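Long-range contacts in 3-keto-5-aminohexanoate cleavage protein (Burkholderia xenovorans LB400, PDB 3E02), which binds zinc and probably cleaves 3-keto-5-aminohexanoate as a beta-keto acid cleavage enzyme with a TIM-barrel fold: residues N118-Q123 / G142-I147; P193-Q198 / R223-D228. All coordinates share one frame; numbering follows the deposited sequence. Where two conformers were deposited one is given.

Contact 1. Residues N118-Q123 / G142-I147. With EDO (1,2-ethanediol), chain K.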
loop_
_atom_site.group_PDB
_atom_site.type_symbol
_atom_site.label_atom_id
_atom_site.label_comp_id
_atom_site.label_asym_id
_atom_site.label_seq_id
_atom_site.Cartn_x
_atom_site.Cartn_y
_atom_site.Cartn_z
ATOM N N ASN A 118 -4.853 -21.235 12.121
ATOM C CA ASN A 118 -5.283 -21.199 13.523
ATOM C C ASN A 118 -6.615 -20.427 13.532
ATOM O O ASN A 118 -6.775 -19.471 12.773
ATOM C CB ASN A 118 -4.280 -20.455 14.404
ATOM C CG ASN A 118 -2.983 -21.207 14.590
ATOM O OD1 ASN A 118 -2.898 -22.404 14.304
ATOM N ND2 ASN A 118 -1.966 -20.515 15.099
ATOM N N PHE A 119 -7.580 -20.888 14.318
ATOM C CA PHE A 119 -8.914 -20.258 14.357
ATOM C C PHE A 119 -9.271 -20.234 15.840
ATOM O O PHE A 119 -9.907 -21.152 16.344
ATOM C CB PHE A 119 -9.898 -21.064 13.495
ATOM C CG PHE A 119 -11.090 -20.272 13.039
ATOM C CD1 PHE A 119 -11.984 -19.726 13.967
ATOM C CD2 PHE A 119 -11.333 -20.075 11.676
ATOM C CE1 PHE A 119 -13.090 -18.969 13.542
ATOM C CE2 PHE A 119 -12.436 -19.325 11.239
ATOM C CZ PHE A 119 -13.316 -18.777 12.172
ATOM N N ASN A 120 -8.830 -19.172 16.512
ATOM C CA ASN A 120 -8.900 -19.022 17.956
ATOM C C ASN A 120 -10.016 -18.070 18.404
ATOM O O ASN A 120 -9.893 -16.849 18.273
ATOM C CB ASN A 120 -7.520 -18.539 18.458
ATOM C CG ASN A 120 -7.384 -18.539 19.988
ATOM O OD1 ASN A 120 -8.335 -18.840 20.722
ATOM N ND2 ASN A 120 -6.184 -18.198 20.470
ATOM N N ILE A 121 -11.098 -18.642 18.934
ATOM C CA ILE A 121 -12.237 -17.858 19.473
ATOM C C ILE A 121 -12.334 -17.989 21.006
ATOM O O ILE A 121 -13.359 -17.615 21.602
ATOM C CB ILE A 121 -13.575 -18.233 18.766
ATOM C CG1 ILE A 121 -13.946 -19.719 18.973
ATOM C CG2 ILE A 121 -13.470 -17.884 17.278
ATOM C CD1 ILE A 121 -15.253 -20.104 18.369
ATOM N N SER A 122 -11.261 -18.486 21.637
ATOM C CA SER A 122 -11.217 -18.735 23.081
ATOM C C SER A 122 -11.372 -17.497 23.961
ATOM O O SER A 122 -11.898 -17.603 25.062
ATOM C CB SER A 122 -9.916 -19.454 23.454
ATOM O OG SER A 122 -8.786 -18.605 23.283
ATOM N N GLN A 123 -10.905 -16.340 23.482
ATOM C CA GLN A 123 -11.019 -15.075 24.227
ATOM C C GLN A 123 -12.474 -14.672 24.523
ATOM O O GLN A 123 -12.725 -13.980 25.499
ATOM C CB GLN A 123 -10.302 -13.936 23.485
ATOM C CG GLN A 123 -8.771 -14.109 23.432
ATOM C CD GLN A 123 -8.084 -13.088 22.524
ATOM O OE1 GLN A 123 -8.481 -12.890 21.355
ATOM N NE2 GLN A 123 -7.033 -12.450 23.044
ATOM N N GLY A 142 -11.166 -25.002 23.577
ATOM C CA GLY A 142 -10.506 -25.927 22.668
ATOM C C GLY A 142 -9.960 -25.297 21.394
ATOM O O GLY A 142 -9.091 -25.892 20.748
ATOM N N THR A 143 -10.428 -24.090 21.037
ATOM C CA THR A 143 -9.941 -23.403 19.842
ATOM C C THR A 143 -8.521 -22.837 19.978
ATOM O O THR A 143 -7.922 -22.489 18.952
ATOM C CB THR A 143 -10.929 -22.391 19.262
ATOM O OG1 THR A 143 -11.081 -21.266 20.133
ATOM C CG2 THR A 143 -12.282 -23.075 18.954
ATOM N N ARG A 144 -7.977 -22.760 21.206
ATOM C CA ARG A 144 -6.588 -22.331 21.413
ATOM C C ARG A 144 -5.630 -23.296 20.715
ATOM O O ARG A 144 -4.572 -22.889 20.266
ATOM C CB ARG A 144 -6.223 -22.262 22.901
ATOM C CG ARG A 144 -6.985 -21.248 23.713
ATOM C CD ARG A 144 -6.645 -21.352 25.192
ATOM N NE ARG A 144 -7.278 -22.510 25.834
ATOM C CZ ARG A 144 -6.929 -23.022 27.016
ATOM N NH1 ARG A 144 -5.959 -22.481 27.764
ATOM N NH2 ARG A 144 -7.580 -24.096 27.470
ATOM N N ASP A 145 -6.018 -24.572 20.640
ATOM C CA ASP A 145 -5.208 -25.610 20.015
ATOM C C ASP A 145 -5.878 -26.156 18.749
ATOM O O ASP A 145 -5.727 -27.333 18.433
ATOM C CB ASP A 145 -4.983 -26.727 21.054
ATOM C CG ASP A 145 -3.898 -27.715 20.653
ATOM O OD1 ASP A 145 -2.969 -27.355 19.906
ATOM O OD2 ASP A 145 -4.003 -28.877 21.071
ATOM N N PHE A 146 -6.564 -25.295 17.994
ATOM C CA PHE A 146 -7.335 -25.696 16.825
ATOM C C PHE A 146 -6.851 -25.045 15.536
ATOM O O PHE A 146 -6.502 -23.866 15.533
ATOM C CB PHE A 146 -8.795 -25.321 17.038
ATOM C CG PHE A 146 -9.695 -25.616 15.865
ATOM C CD1 PHE A 146 -10.013 -26.926 15.523
ATOM C CD2 PHE A 146 -10.239 -24.582 15.107
ATOM C CE1 PHE A 146 -10.848 -27.195 14.428
ATOM C CE2 PHE A 146 -11.072 -24.846 14.025
ATOM C CZ PHE A 146 -11.379 -26.159 13.692
ATOM N N ILE A 147 -6.886 -25.832 14.457
ATOM C CA ILE A 147 -6.570 -25.385 13.101
ATOM C C ILE A 147 -7.807 -25.676 12.250
ATOM O O ILE A 147 -8.301 -26.808 12.251
ATOM C CB ILE A 147 -5.370 -26.159 12.496
ATOM C CG1 ILE A 147 -4.102 -25.976 13.345
ATOM C CG2 ILE A 147 -5.103 -25.696 11.042
ATOM C CD1 ILE A 147 -2.970 -26.925 12.970
HETATM C C1 EDO K . 1.037 -28.015 23.169
HETATM O O1 EDO K . 1.620 -29.167 22.536
HETATM C C2 EDO K . -0.358 -27.695 22.645
HETATM O O2 EDO K . -0.976 -28.774 21.933
#
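A two-stranded antiparallel ribbon, strands 117-118 and 147-148, ends where Asn118 faces Ile147 as a non-hydrogen-bonded pair, their CA atoms 4.4 Å apart. Next to it, Phe119 N gives a weak hydrogen bond to Phe146 O (3.4 Å). The Phe146 ring turns its edge to segment 118-123, with Phe119 O in the ring plane 3.7 Å from Phe146 CD2. Beyond the ribbon Thr143 takes over: its OG1 lies between the backbone N and the carbonyl carbon (chi1 69°), from where Thr143 OG1 accepts from Ile121 N (2.9 Å, N-H...O angle 146°) and is also hydrogen-bonded to Leu140 O. Thr143 CG2 meets Ile121 CG1 at 3.7 Å. Asn120 OD1 is gripped twice, by Ser122 N in an Asx turn and by Ser122 OG at 2.6 Å, the hydroxyl lying in the carbonyl plane on a lone pair. The second subunit binds the Asn118 amide through Ser116 and Asn150, while the Phe119 side chain lies about 8 Å from the zinc ion. The contact closes the excursion between strands 117-118 and 147-148 that contains helix 136-142, whose Tyr139 and Leu140 pack on Ile121.

Contact 2. Residues P193-Q198 / R223-D228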
loop_
_atom_site.group_PDB
_atom_site.type_symbol
_atom_site.label_atom_id
_atom_site.label_comp_id
_atom_site.label_asym_id
_atom_site.label_seq_id
_atom_site.Cartn_x
_atom_site.Cartn_y
_atom_site.Cartn_z
ATOM N N PRO A 193 -13.954 -18.881 -13.921
ATOM C CA PRO A 193 -14.496 -17.580 -13.535
ATOM C C PRO A 193 -16.022 -17.495 -13.738
ATOM O O PRO A 193 -16.582 -18.325 -14.461
ATOM C CB PRO A 193 -13.758 -16.592 -14.440
ATOM C CG PRO A 193 -13.181 -17.362 -15.513
ATOM C CD PRO A 193 -13.043 -18.779 -15.076
ATOM N N PRO A 194 -16.698 -16.540 -13.071
ATOM C CA PRO A 194 -16.180 -15.550 -12.124
ATOM C C PRO A 194 -15.883 -16.164 -10.754
ATOM O O PRO A 194 -16.589 -17.089 -10.329
ATOM C CB PRO A 194 -17.332 -14.552 -12.013
ATOM C CG PRO A 194 -18.517 -15.369 -12.214
ATOM C CD PRO A 194 -18.152 -16.390 -13.246
ATOM N N PHE A 195 -14.862 -15.646 -10.075
ATOM C CA PHE A 195 -14.488 -16.124 -8.751
ATOM C C PHE A 195 -15.091 -15.177 -7.746
ATOM O O PHE A 195 -14.807 -13.989 -7.787
ATOM C CB PHE A 195 -12.971 -16.174 -8.577
ATOM C CG PHE A 195 -12.277 -16.850 -9.719
ATOM C CD1 PHE A 195 -12.528 -18.195 -9.984
ATOM C CD2 PHE A 195 -11.426 -16.135 -10.565
ATOM C CE1 PHE A 195 -11.914 -18.841 -11.064
ATOM C CE2 PHE A 195 -10.804 -16.772 -11.661
ATOM C CZ PHE A 195 -11.051 -18.122 -11.907
ATOM N N PHE A 196 -15.926 -15.694 -6.857
ATOM C CA PHE A 196 -16.541 -14.882 -5.813
ATOM C C PHE A 196 -15.618 -15.010 -4.597
ATOM O O PHE A 196 -15.666 -16.032 -3.897
ATOM C CB PHE A 196 -17.971 -15.352 -5.550
ATOM C CG PHE A 196 -18.757 -14.419 -4.679
ATOM C CD1 PHE A 196 -19.121 -13.162 -5.146
ATOM C CD2 PHE A 196 -19.139 -14.784 -3.395
ATOM C CE1 PHE A 196 -19.850 -12.282 -4.341
ATOM C CE2 PHE A 196 -19.875 -13.906 -2.589
ATOM C CZ PHE A 196 -20.224 -12.658 -3.072
ATOM N N LEU A 197 -14.759 -13.995 -4.410
ATOM C CA LEU A 197 -13.763 -13.940 -3.331
ATOM C C LEU A 197 -14.313 -13.233 -2.112
ATOM O O LEU A 197 -14.612 -12.033 -2.190
ATOM C CB LEU A 197 -12.503 -13.159 -3.760
ATOM C CG LEU A 197 -11.660 -13.554 -4.949
ATOM C CD1 LEU A 197 -10.404 -12.690 -4.983
ATOM C CD2 LEU A 197 -11.291 -14.998 -4.845
ATOM N N GLN A 198 -14.422 -13.954 -0.995
ATOM C CA GLN A 198 -14.907 -13.411 0.270
ATOM C C GLN A 198 -13.699 -13.235 1.215
ATOM O O GLN A 198 -13.184 -14.232 1.752
ATOM C CB GLN A 198 -15.945 -14.366 0.875
ATOM C CG GLN A 198 -16.691 -13.849 2.128
ATOM C CD GLN A 198 -17.715 -12.800 1.800
ATOM O OE1 GLN A 198 -17.593 -11.658 2.193
ATOM N NE2 GLN A 198 -18.714 -13.177 1.033
ATOM N N ARG A 223 -3.886 -8.400 -9.170
ATOM C CA ARG A 223 -2.670 -8.931 -9.789
ATOM C C ARG A 223 -2.817 -10.394 -10.194
ATOM O O ARG A 223 -2.387 -10.770 -11.276
ATOM C CB ARG A 223 -1.471 -8.760 -8.853
ATOM C CG ARG A 223 -0.215 -9.523 -9.263
ATOM C CD ARG A 223 1.019 -8.963 -8.601
ATOM N NE ARG A 223 1.273 -7.601 -9.081
ATOM C CZ ARG A 223 2.377 -6.891 -8.856
ATOM N NH1 ARG A 223 3.410 -7.391 -8.157
ATOM N NH2 ARG A 223 2.453 -5.659 -9.374
ATOM N N LEU A 224 -3.405 -11.203 -9.320
ATOM C CA LEU A 224 -3.587 -12.637 -9.578
ATOM C C LEU A 224 -4.740 -12.986 -10.535
ATOM O O LEU A 224 -4.603 -13.916 -11.324
ATOM C CB LEU A 224 -3.798 -13.381 -8.246
ATOM C CG LEU A 224 -2.626 -13.380 -7.257
ATOM C CD1 LEU A 224 -3.024 -13.941 -5.856
ATOM C CD2 LEU A 224 -1.449 -14.152 -7.820
ATOM N N PHE A 225 -5.859 -12.266 -10.442
ATOM C CA PHE A 225 -7.115 -12.591 -11.170
ATOM C C PHE A 225 -7.706 -11.529 -12.095
ATOM O O PHE A 225 -8.708 -11.812 -12.772
ATOM C CB PHE A 225 -8.205 -12.937 -10.148
ATOM C CG PHE A 225 -7.750 -13.879 -9.081
ATOM C CD1 PHE A 225 -7.431 -15.196 -9.397
ATOM C CD2 PHE A 225 -7.640 -13.460 -7.757
ATOM C CE1 PHE A 225 -6.992 -16.074 -8.424
ATOM C CE2 PHE A 225 -7.204 -14.341 -6.774
ATOM C CZ PHE A 225 -6.878 -15.647 -7.109
ATOM N N GLY A 226 -7.139 -10.326 -12.112
ATOM C CA GLY A 226 -7.609 -9.233 -12.990
ATOM C C GLY A 226 -9.113 -8.975 -12.921
ATOM O O GLY A 226 -9.658 -8.722 -11.840
ATOM N N GLN A 227 -9.782 -9.120 -14.061
ATOM C CA GLN A 227 -11.238 -8.884 -14.184
ATOM C C GLN A 227 -12.128 -10.133 -13.979
ATOM O O GLN A 227 -13.357 -10.063 -14.169
ATOM C CB GLN A 227 -11.520 -8.205 -15.538
ATOM C CG GLN A 227 -10.912 -6.806 -15.635
ATOM C CD GLN A 227 -11.546 -5.821 -14.642
ATOM O OE1 GLN A 227 -10.877 -5.324 -13.719
ATOM N NE2 GLN A 227 -12.852 -5.584 -14.792
ATOM N N ASP A 228 -11.524 -11.245 -13.545
ATOM C CA ASP A 228 -12.242 -12.502 -13.353
ATOM C C ASP A 228 -12.835 -12.726 -11.963
ATOM O O ASP A 228 -13.323 -13.819 -11.718
ATOM C CB ASP A 228 -11.316 -13.688 -13.719
ATOM C CG ASP A 228 -10.940 -13.715 -15.191
ATOM O OD1 ASP A 228 -11.706 -13.195 -16.027
ATOM O OD2 ASP A 228 -9.892 -14.306 -15.517
#
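Asp228, Phe195 and Phe225 bury the most surface here, and Asp228 touches segment 193-198 with both backbone and side chain. Asp228 O accepts a hydrogen bond from Phe195 N (2.9 Å), nearly straight at 163° and with the donor in the carbonyl plane. Phe195 CG lies anti to its own carbonyl carbon, beside the backbone N that makes this bond, and Asp228 O comes within 3.2 Å of Phe195 CD2, approaching the ring obliquely. The same oxygen receives a CA-H...O contact from Pro194. Asp228 and Phe195 point their side chains the same way, side by side, with carboxylate and ring planes 77° apart. It is the methylene that touches: Asp228 CB lies 3.7 Å from Phe195 CE2 and 3.9 Å from Pro193 CB. Pro193 CA sits over one face of the Phe195 ring, offset toward the rim, and a cis peptide bond joins Pro193 to Pro194.

These segments belong to a beta-alpha-beta unit of the barrel, in which strand 195-201 is followed by helix 211-225 and the parallel strand 229-235. The helix gives way to a type II' turn from Phe225 to Asp228, with Gly226 at positive phi and Asp228 N bonded to Phe225 O.

Phe225 projects from the helix end toward the strand. Its ring meets that of Phe195 obliquely, centroids 5.8 Å apart and planes at 56°, while Leu197 CD1, in the conformer given, reaches Phe225 CD2 at 4.0 Å. Leu224 CB lies over the centre of one face of the Phe225 ring. Val186 of helix 176-187 packs against both phenylalanines, and Leu182 of that helix against Leu197.

Both contacts are partly buried, but they hold different elements: their centres are 30 Å apart, their nearest atoms about 11 Å apart, and contact 1 closes along the chain before contact 2 opens. Contact 2 belongs to the barrel itself, joining a strand to the end of the following helix through aromatic and aliphatic side chains, and to the turn after it through one backbone hydrogen bond. Contact 1 joins the ends of an excursion. It buries more surface (387 against 259 Å²) and depends more on polar side chains, Thr143, Asn120 and Ser122. Subunit neighbours reach seven of its residues but only Arg223 in contact 2. Contact 2 lies away from the zinc site, whereas Phe119 of contact 1 is near it.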